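Local coordinates for protein aclacinomycin oxidoreductase (AknOx) (Streptomyces galilaeus, PDB 2IPI) that oxidises the terminal sugar of aclacinomycin antibiotics in two successive steps, using molecular oxygen and a bicovalently attached FAD cofactor, at residues L249-W255 with Q302-Q308; L260-T266 with A377-Y381. One frame throughout, in Å; residues are numbered along the deposited sequence.

Interaction 1: residues L249-W255 with Q302-Q308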
ATOM      1  N   LEU A 249      -9.328  18.822   8.749  1.00 14.74           N
ATOM      2  CA  LEU A 249     -10.772  19.041   8.631  1.00 16.36           C
ATOM      3  C   LEU A 249     -11.415  17.859   7.895  1.00 18.94           C
ATOM      4  O   LEU A 249     -10.997  17.528   6.788  1.00 16.87           O
ATOM      5  CB  LEU A 249     -11.080  20.343   7.902  1.00 16.64           C
ATOM      6  CG  LEU A 249     -12.504  20.538   7.378  1.00 15.57           C
ATOM      7  CD1 LEU A 249     -13.550  20.300   8.455  1.00 17.04           C
ATOM      8  CD2 LEU A 249     -12.676  21.939   6.795  1.00 16.51           C
ATOM      9  N   ARG A 250     -12.424  17.243   8.504  1.00 19.14           N
ATOM     10  CA  ARG A 250     -13.066  16.081   7.912  1.00 21.89           C
ATOM     11  C   ARG A 250     -14.565  16.252   7.686  1.00 22.45           C
ATOM     12  O   ARG A 250     -15.301  16.768   8.535  1.00 18.12           O
ATOM     13  CB  ARG A 250     -12.842  14.859   8.820  1.00 19.36           C
ATOM     14  CG  ARG A 250     -13.017  13.538   8.084  1.00 18.42           C
ATOM     15  CD  ARG A 250     -12.859  12.367   9.049  1.00 21.12           C
ATOM     16  NE  ARG A 250     -11.530  12.344   9.660  1.00 23.80           N
ATOM     17  CZ  ARG A 250     -10.459  11.781   9.111  1.00 25.14           C
ATOM     18  NH1 ARG A 250     -10.517  11.179   7.930  1.00 27.13           N
ATOM     19  NH2 ARG A 250      -9.296  11.820   9.759  1.00 18.75           N
ATOM     20  N   HIS A 251     -15.029  15.802   6.517  1.00 18.63           N
ATOM     21  CA  HIS A 251     -16.445  15.623   6.246  1.00 18.22           C
ATOM     22  C   HIS A 251     -16.684  14.144   5.909  1.00 18.05           C
ATOM     23  O   HIS A 251     -16.061  13.623   4.983  1.00 20.24           O
ATOM     24  CB  HIS A 251     -17.003  16.421   5.072  1.00 16.91           C
ATOM     25  CG  HIS A 251     -16.881  17.907   5.149  1.00 15.53           C
ATOM     26  ND1 HIS A 251     -17.494  18.752   4.259  1.00 17.39           N
ATOM     27  CD2 HIS A 251     -16.206  18.697   6.010  1.00 15.40           C
ATOM     28  CE1 HIS A 251     -17.197  20.008   4.566  1.00 18.41           C
ATOM     29  NE2 HIS A 251     -16.416  19.999   5.638  1.00 17.32           N
ATOM     30  N   ILE A 252     -17.565  13.491   6.649  1.00 19.03           N
ATOM     31  CA  ILE A 252     -18.099  12.196   6.247  1.00 17.97           C
ATOM     32  C   ILE A 252     -19.531  12.388   5.739  1.00 19.76           C
ATOM     33  O   ILE A 252     -20.396  12.844   6.490  1.00 21.43           O
ATOM     34  CB  ILE A 252     -18.050  11.159   7.380  1.00 19.44           C
ATOM     35  CG1 ILE A 252     -18.899   9.916   7.110  1.00 17.50           C
ATOM     36  CG2 ILE A 252     -18.412  11.788   8.717  1.00 33.18           C
ATOM     37  CD1 ILE A 252     -19.677   9.383   8.291  1.00 26.54           C
ATOM     38  N   VAL A 253     -19.709  12.068   4.475  1.00 19.37           N
ATOM     39  CA  VAL A 253     -20.933  12.152   3.702  1.00 17.64           C
ATOM     40  C   VAL A 253     -21.499  10.748   3.500  1.00 20.84           C
ATOM     41  O   VAL A 253     -20.807   9.872   2.968  1.00 20.19           O
ATOM     42  CB  VAL A 253     -20.651  12.800   2.333  1.00 16.67           C
ATOM     43  CG1 VAL A 253     -21.930  13.127   1.576  1.00 16.77           C
ATOM     44  CG2 VAL A 253     -19.810  14.060   2.504  1.00 18.09           C
ATOM     45  N   THR A 254     -22.737  10.491   3.909  1.00 20.81           N
ATOM     46  CA  THR A 254     -23.303   9.151   3.794  1.00 20.95           C
ATOM     47  C   THR A 254     -24.655   9.146   3.090  1.00 22.51           C
ATOM     48  O   THR A 254     -25.498  10.023   3.325  1.00 19.59           O
ATOM     49  CB  THR A 254     -23.488   8.504   5.180  1.00 25.67           C
ATOM     50  OG1 THR A 254     -22.375   7.652   5.476  1.00 33.69           O
ATOM     51  CG2 THR A 254     -24.732   7.626   5.169  1.00 37.80           C
ATOM     52  N   TRP A 255     -24.862   8.159   2.225  1.00 20.66           N
ATOM     53  CA  TRP A 255     -26.092   8.006   1.462  1.00 18.16           C
ATOM     54  C   TRP A 255     -26.727   6.648   1.754  1.00 21.59           C
ATOM     55  O   TRP A 255     -26.086   5.618   1.503  1.00 23.58           O
ATOM     56  CB  TRP A 255     -25.832   8.134  -0.025  1.00 15.77           C
ATOM     57  CG  TRP A 255     -25.427   9.449  -0.600  1.00 14.32           C
ATOM     58  CD1 TRP A 255     -26.242  10.433  -1.070  1.00 15.56           C
ATOM     59  CD2 TRP A 255     -24.087   9.934  -0.781  1.00 14.87           C
ATOM     60  NE1 TRP A 255     -25.508  11.503  -1.527  1.00 15.88           N
ATOM     61  CE2 TRP A 255     -24.172  11.215  -1.357  1.00 13.51           C
ATOM     62  CE3 TRP A 255     -22.820   9.409  -0.507  1.00 14.91           C
ATOM     63  CZ2 TRP A 255     -23.058  11.980  -1.666  1.00 14.37           C
ATOM     64  CZ3 TRP A 255     -21.714  10.181  -0.819  1.00 13.61           C
ATOM     65  CH2 TRP A 255     -21.818  11.451  -1.391  1.00 13.30           C
ATOM     66  N   GLN A 302     -25.239   1.786   4.147  1.00 19.66           N
ATOM     67  CA  GLN A 302     -24.939   2.981   3.380  1.00 18.97           C
ATOM     68  C   GLN A 302     -23.543   2.951   2.772  1.00 17.91           C
ATOM     69  O   GLN A 302     -22.679   2.234   3.255  1.00 17.71           O
ATOM     70  CB  GLN A 302     -25.044   4.189   4.327  1.00 21.00           C
ATOM     71  CG  GLN A 302     -23.870   4.382   5.253  1.00 24.32           C
ATOM     72  CD  GLN A 302     -24.079   4.026   6.710  1.00 27.88           C
ATOM     73  OE1 GLN A 302     -23.654   4.738   7.620  1.00 27.59           O
ATOM     74  NE2 GLN A 302     -24.730   2.886   6.903  1.00 24.93           N
ATOM     75  N   ILE A 303     -23.369   3.757   1.743  1.00 17.40           N
ATOM     76  CA  ILE A 303     -22.120   4.084   1.095  1.00 15.97           C
ATOM     77  C   ILE A 303     -21.578   5.366   1.730  1.00 17.87           C
ATOM     78  O   ILE A 303     -22.324   6.260   2.129  1.00 18.27           O
ATOM     79  CB  ILE A 303     -22.229   4.294  -0.420  1.00 15.64           C
ATOM     80  CG1 ILE A 303     -23.167   5.425  -0.844  1.00 14.38           C
ATOM     81  CG2 ILE A 303     -22.626   2.995  -1.120  1.00 16.40           C
ATOM     82  CD1 ILE A 303     -23.147   5.740  -2.316  1.00 13.00           C
ATOM     83  N   LEU A 304     -20.257   5.443   1.871  1.00 17.54           N
ATOM     84  CA  LEU A 304     -19.721   6.573   2.637  1.00 17.10           C
ATOM     85  C   LEU A 304     -18.536   7.204   1.931  1.00 15.33           C
ATOM     86  O   LEU A 304     -17.586   6.535   1.529  1.00 16.67           O
ATOM     87  CB  LEU A 304     -19.373   6.072   4.031  1.00 17.24           C
ATOM     88  CG  LEU A 304     -18.767   6.993   5.067  1.00 15.10           C
ATOM     89  CD1 LEU A 304     -19.213   6.522   6.450  1.00 13.78           C
ATOM     90  CD2 LEU A 304     -17.252   6.987   4.961  1.00  8.75           C
ATOM     91  N   LEU A 305     -18.595   8.511   1.780  1.00 13.89           N
ATOM     92  CA  LEU A 305     -17.513   9.307   1.200  1.00 14.66           C
ATOM     93  C   LEU A 305     -16.753   9.991   2.343  1.00 15.49           C
ATOM     94  O   LEU A 305     -17.343  10.861   2.989  1.00 16.16           O
ATOM     95  CB  LEU A 305     -18.090  10.317   0.233  1.00 11.76           C
ATOM     96  CG  LEU A 305     -17.436  10.776  -1.053  1.00 14.82           C
ATOM     97  CD1 LEU A 305     -17.397  12.305  -1.149  1.00 15.28           C
ATOM     98  CD2 LEU A 305     -16.031  10.202  -1.215  1.00 16.93           C
ATOM     99  N   ASP A 306     -15.512   9.609   2.591  1.00 16.76           N
ATOM    100  CA  ASP A 306     -14.710  10.124   3.698  1.00 15.92           C
ATOM    101  C   ASP A 306     -13.620  11.058   3.192  1.00 17.99           C
ATOM    102  O   ASP A 306     -12.623  10.645   2.604  1.00 22.01           O
ATOM    103  CB  ASP A 306     -14.136   8.963   4.503  1.00 16.14           C
ATOM    104  CG  ASP A 306     -13.408   9.373   5.768  1.00 14.57           C
ATOM    105  OD1 ASP A 306     -13.003   8.471   6.528  1.00 16.72           O
ATOM    106  OD2 ASP A 306     -13.229  10.579   6.021  1.00 17.89           O
ATOM    107  N   ILE A 307     -13.785  12.353   3.424  1.00 16.59           N
ATOM    108  CA  ILE A 307     -12.940  13.365   2.817  1.00 17.91           C
ATOM    109  C   ILE A 307     -12.105  14.124   3.842  1.00 17.26           C
ATOM    110  O   ILE A 307     -12.538  14.384   4.970  1.00 15.25           O
ATOM    111  CB  ILE A 307     -13.826  14.329   1.996  1.00 22.83           C
ATOM    112  CG1 ILE A 307     -13.680  15.797   2.395  1.00 26.65           C
ATOM    113  CG2 ILE A 307     -15.299  13.927   2.019  1.00 20.19           C
ATOM    114  CD1 ILE A 307     -14.562  16.725   1.575  1.00 24.51           C
ATOM    115  N   GLN A 308     -10.869  14.497   3.489  1.00 12.60           N
ATOM    116  CA  GLN A 308     -10.110  15.267   4.482  1.00 13.90           C
ATOM    117  C   GLN A 308      -9.191  16.280   3.804  1.00 15.10           C
ATOM    118  O   GLN A 308      -8.870  16.122   2.632  1.00 16.12           O
ATOM    119  CB  GLN A 308      -9.327  14.343   5.406  1.00 13.14           C
ATOM    120  CG  GLN A 308      -8.115  13.685   4.769  1.00 14.65           C
ATOM    121  CD  GLN A 308      -7.573  12.533   5.593  1.00 15.76           C
ATOM    122  OE1 GLN A 308      -6.938  12.718   6.641  1.00 21.04           O
ATOM    123  NE2 GLN A 308      -7.833  11.328   5.099  1.00 14.92           N
TER
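Antiparallel pairing sorts side chains onto two faces of a sheet: here Arg-250, Ile-252, Thr-254, Leu-304, Asp-306 and Gln-308 share one, His-251, Val-253, Trp-255, Ile-303, Leu-305 and Ile-307 the other. Gln-302 comes first, its CG 3.4 Å from Thr-254 CG2. Ile-303 forms a hydrogen-bonded pair with Trp-255: Trp-255 N donates to Ile-303 O at 3.2 Å, while the return bond, Ile-303 N to Trp-255 O at 3.3 Å, is weak. Leu-304 faces Thr-254 in a non-hydrogen-bonded pair, its CD1 3.4 Å from Ile-252 CD1. Leu-305 has the tightest bonding, Leu-305 N to Val-253 O at 2.9 Å and Val-253 N to Leu-305 O at 3.0 Å; its CB meets the Trp-255 ring edge at CZ3, 3.8 Å away. Asp-306 OD2 accepts a weak, salt-bridging hydrogen bond from Arg-250 NH1 at 3.4 Å. Ile-307 pairs with His-251, its N 3.0 Å from His-251 O, on the face covered by helix 316-327, where Glu-317 binds the imidazole. Gln-308, last of the segment, forms a non-hydrogen-bonded pair with Arg-250, CB over the guanidinium. This regular ladder belongs to the seven-stranded sheet of the substrate-binding domain of berberine-bridge-type flavoenzymes, the bound aclacinomycin-type ligand about 9 Å from the Asp-306 side chain.

Interaction 2: residues L260-T266 with A377-Y381; sequences LTEEAFT and AATLY
Two helices standing well apart can meet through aromatic side chains. Extended Leu-260 and Thr-261 lead into helix 262-266; Thr-261, at the N-cap position, makes no side-chain capping bond. Both 262-266 and 377-381 are alpha-helical (phi/psi near -60/-45), with i to i+4 bonds such as Phe-265 N to Thr-261 O, 2.9 Å. The axes approach to 9.9 Å, their N-to-C directions 123° apart; CA atoms come nearest at Glu-262 with Tyr-381 (6.4 Å) and Thr-266 with Ala-377 (6.1 Å). Aromatic contacts dominate. Tyr-381 and Phe-265, both chi1 t with chi2 near 90°, form an offset edge-to-face pair, the tyrosine edge toward the phenylalanine face, centroids 5.2 Å apart, planes at 66°. Glu-262 CA sits 3.5 Å from the Tyr-381 ring centroid, a CH-pi contact. Apolar packing adds Phe-265 CE2 to Leu-380 CB, 4.0 Å. Tyr-381 OH donates a weak hydrogen bond to Leu-260 O, 3.4 Å. Far from the flavin, this oblique helix-helix contact, centred on Tyr-381 with Phe-265 as second aromatic, joins helix 262-278 to helix 374-385.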
ATOM      1  N   LEU A 260     -31.286   4.877  -2.327  1.00 23.39           N
ATOM      2  CA  LEU A 260     -30.414   4.838  -3.490  1.00 22.93           C
ATOM      3  C   LEU A 260     -31.050   4.027  -4.616  1.00 27.03           C
ATOM      4  O   LEU A 260     -31.567   2.937  -4.387  1.00 36.47           O
ATOM      5  CB  LEU A 260     -29.039   4.266  -3.128  1.00 20.29           C
ATOM      6  CG  LEU A 260     -28.119   5.293  -2.450  1.00 16.57           C
ATOM      7  CD1 LEU A 260     -26.842   4.625  -1.966  1.00 20.96           C
ATOM      8  CD2 LEU A 260     -27.830   6.441  -3.406  1.00 16.31           C
ATOM      9  N   THR A 261     -30.983   4.608  -5.799  1.00 26.38           N
ATOM     10  CA  THR A 261     -31.479   4.009  -7.029  1.00 27.89           C
ATOM     11  C   THR A 261     -30.296   3.701  -7.936  1.00 27.11           C
ATOM     12  O   THR A 261     -29.229   4.300  -7.748  1.00 20.88           O
ATOM     13  CB  THR A 261     -32.472   4.922  -7.777  1.00 28.86           C
ATOM     14  OG1 THR A 261     -33.054   5.890  -6.892  1.00 25.86           O
ATOM     15  CG2 THR A 261     -33.612   4.077  -8.330  1.00 32.87           C
ATOM     16  N   GLU A 262     -30.473   2.797  -8.896  1.00 27.66           N
ATOM     17  CA  GLU A 262     -29.369   2.543  -9.822  1.00 27.33           C
ATOM     18  C   GLU A 262     -28.977   3.853 -10.495  1.00 24.72           C
ATOM     19  O   GLU A 262     -27.792   4.186 -10.623  1.00 17.50           O
ATOM     20  CB  GLU A 262     -29.740   1.474 -10.849  1.00 30.10           C
ATOM     21  CG  GLU A 262     -28.483   0.876 -11.470  1.00 33.47           C
ATOM     22  CD  GLU A 262     -28.672   0.437 -12.899  1.00 35.11           C
ATOM     23  OE1 GLU A 262     -27.778   0.720 -13.725  1.00 42.33           O
ATOM     24  OE2 GLU A 262     -29.713  -0.198 -13.175  1.00 40.78           O
ATOM     25  N   GLU A 263     -30.008   4.588 -10.914  1.00 16.88           N
ATOM     26  CA  GLU A 263     -29.749   5.868 -11.558  1.00 18.82           C
ATOM     27  C   GLU A 263     -29.004   6.855 -10.662  1.00 19.36           C
ATOM     28  O   GLU A 263     -28.043   7.483 -11.124  1.00 17.99           O
ATOM     29  CB  GLU A 263     -31.036   6.553 -12.049  1.00 23.27           C
ATOM     30  CG  GLU A 263     -32.346   5.879 -11.742  1.00 26.66           C
ATOM     31  CD  GLU A 263     -33.329   5.852 -12.892  1.00 30.44           C
ATOM     32  OE1 GLU A 263     -33.696   6.948 -13.378  1.00 27.93           O
ATOM     33  OE2 GLU A 263     -33.739   4.747 -13.323  1.00 35.12           O
ATOM     34  N   ALA A 264     -29.406   7.063  -9.410  1.00 22.67           N
ATOM     35  CA  ALA A 264     -28.675   8.044  -8.599  1.00 22.96           C
ATOM     36  C   ALA A 264     -27.261   7.549  -8.279  1.00 23.76           C
ATOM     37  O   ALA A 264     -26.324   8.353  -8.328  1.00 24.02           O
ATOM     38  CB  ALA A 264     -29.398   8.388  -7.314  1.00 20.58           C
ATOM     39  N   PHE A 265     -27.070   6.274  -7.953  1.00 25.46           N
ATOM     40  CA  PHE A 265     -25.731   5.731  -7.685  1.00 24.12           C
ATOM     41  C   PHE A 265     -24.790   6.070  -8.835  1.00 24.72           C
ATOM     42  O   PHE A 265     -23.662   6.519  -8.633  1.00 25.23           O
ATOM     43  CB  PHE A 265     -25.808   4.222  -7.488  1.00 26.21           C
ATOM     44  CG  PHE A 265     -24.529   3.446  -7.237  1.00 23.00           C
ATOM     45  CD1 PHE A 265     -24.098   3.206  -5.939  1.00 21.98           C
ATOM     46  CD2 PHE A 265     -23.768   2.948  -8.284  1.00 20.17           C
ATOM     47  CE1 PHE A 265     -22.941   2.486  -5.681  1.00 18.79           C
ATOM     48  CE2 PHE A 265     -22.602   2.238  -8.038  1.00 18.34           C
ATOM     49  CZ  PHE A 265     -22.185   2.019  -6.735  1.00 16.52           C
ATOM     50  N   THR A 266     -25.277   5.862 -10.053  1.00 24.19           N
ATOM     51  CA  THR A 266     -24.496   6.111 -11.259  1.00 23.28           C
ATOM     52  C   THR A 266     -24.199   7.583 -11.450  1.00 22.06           C
ATOM     53  O   THR A 266     -23.106   7.968 -11.870  1.00 18.41           O
ATOM     54  CB  THR A 266     -25.223   5.569 -12.504  1.00 25.89           C
ATOM     55  OG1 THR A 266     -25.138   4.139 -12.527  1.00 29.29           O
ATOM     56  CG2 THR A 266     -24.556   6.058 -13.780  1.00 28.83           C
ATOM     57  N   ALA A 377     -19.918   1.140 -14.073  1.00 18.83           N
ATOM     58  CA  ALA A 377     -20.705   1.706 -12.983  1.00 16.51           C
ATOM     59  C   ALA A 377     -21.899   0.811 -12.648  1.00 19.46           C
ATOM     60  O   ALA A 377     -22.268   0.671 -11.483  1.00 16.66           O
ATOM     61  CB  ALA A 377     -21.175   3.099 -13.351  1.00 16.70           C
ATOM     62  N   ALA A 378     -22.455   0.220 -13.705  1.00 19.48           N
ATOM     63  CA  ALA A 378     -23.658  -0.596 -13.578  1.00 20.10           C
ATOM     64  C   ALA A 378     -23.348  -1.973 -13.003  1.00 19.65           C
ATOM     65  O   ALA A 378     -24.185  -2.520 -12.279  1.00 20.12           O
ATOM     66  CB  ALA A 378     -24.352  -0.720 -14.923  1.00 24.66           C
ATOM     67  N   THR A 379     -22.184  -2.510 -13.339  1.00 20.88           N
ATOM     68  CA  THR A 379     -21.634  -3.743 -12.784  1.00 16.74           C
ATOM     69  C   THR A 379     -21.490  -3.580 -11.274  1.00 17.17           C
ATOM     70  O   THR A 379     -21.875  -4.439 -10.480  1.00 18.31           O
ATOM     71  CB  THR A 379     -20.263  -4.087 -13.396  1.00 18.25           C
ATOM     72  OG1 THR A 379     -20.420  -4.477 -14.770  1.00 17.89           O
ATOM     73  CG2 THR A 379     -19.618  -5.263 -12.686  1.00 12.12           C
ATOM     74  N   LEU A 380     -20.935  -2.427 -10.914  1.00 20.58           N
ATOM     75  CA  LEU A 380     -20.748  -1.988  -9.546  1.00 18.89           C
ATOM     76  C   LEU A 380     -22.075  -2.005  -8.796  1.00 16.08           C
ATOM     77  O   LEU A 380     -22.232  -2.707  -7.796  1.00 18.51           O
ATOM     78  CB  LEU A 380     -20.150  -0.577  -9.520  1.00 22.25           C
ATOM     79  CG  LEU A 380     -18.777  -0.397  -8.872  1.00 27.70           C
ATOM     80  CD1 LEU A 380     -18.070  -1.722  -8.670  1.00 32.58           C
ATOM     81  CD2 LEU A 380     -17.910   0.533  -9.705  1.00 27.07           C
ATOM     82  N   TYR A 381     -23.051  -1.237  -9.275  1.00 15.18           N
ATOM     83  CA  TYR A 381     -24.328  -1.172  -8.568  1.00 17.45           C
ATOM     84  C   TYR A 381     -24.956  -2.550  -8.400  1.00 17.57           C
ATOM     85  O   TYR A 381     -25.371  -2.907  -7.291  1.00 20.79           O
ATOM     86  CB  TYR A 381     -25.305  -0.223  -9.276  1.00 17.77           C
ATOM     87  CG  TYR A 381     -26.608  -0.051  -8.519  1.00 18.57           C
ATOM     88  CD1 TYR A 381     -26.701   0.926  -7.533  1.00 18.97           C
ATOM     89  CD2 TYR A 381     -27.728  -0.826  -8.763  1.00 17.50           C
ATOM     90  CE1 TYR A 381     -27.871   1.104  -6.826  1.00 22.24           C
ATOM     91  CE2 TYR A 381     -28.908  -0.650  -8.062  1.00 20.35           C
ATOM     92  CZ  TYR A 381     -28.972   0.324  -7.091  1.00 20.71           C
ATOM     93  OH  TYR A 381     -30.129   0.525  -6.374  1.00 26.52           O
TER

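Together the two contacts show how a sheet and its helices are tied by short connections but long-range pairings. Their centres lie 18 Å apart, on the same side of the chain's centre. Along the chain their segments alternate: strand 248-256 leads directly into helix 262-278, then come strand 302-310 and, later, helix 374-385. The first halves of interactions 1 and 2 are therefore consecutive elements, and Leu-260 touches both strands of interaction 1, its CD1 3.7 Å from Trp-255 O and 3.9 Å from Ile-303 CD1. Helix 374-385 in turn precedes strand 391-398 of the same seven-stranded sheet, which carries the catalytic base Tyr-397. Interaction 1 thus builds the sheet near the bound ligand, whereas interaction 2 joins helices farther away.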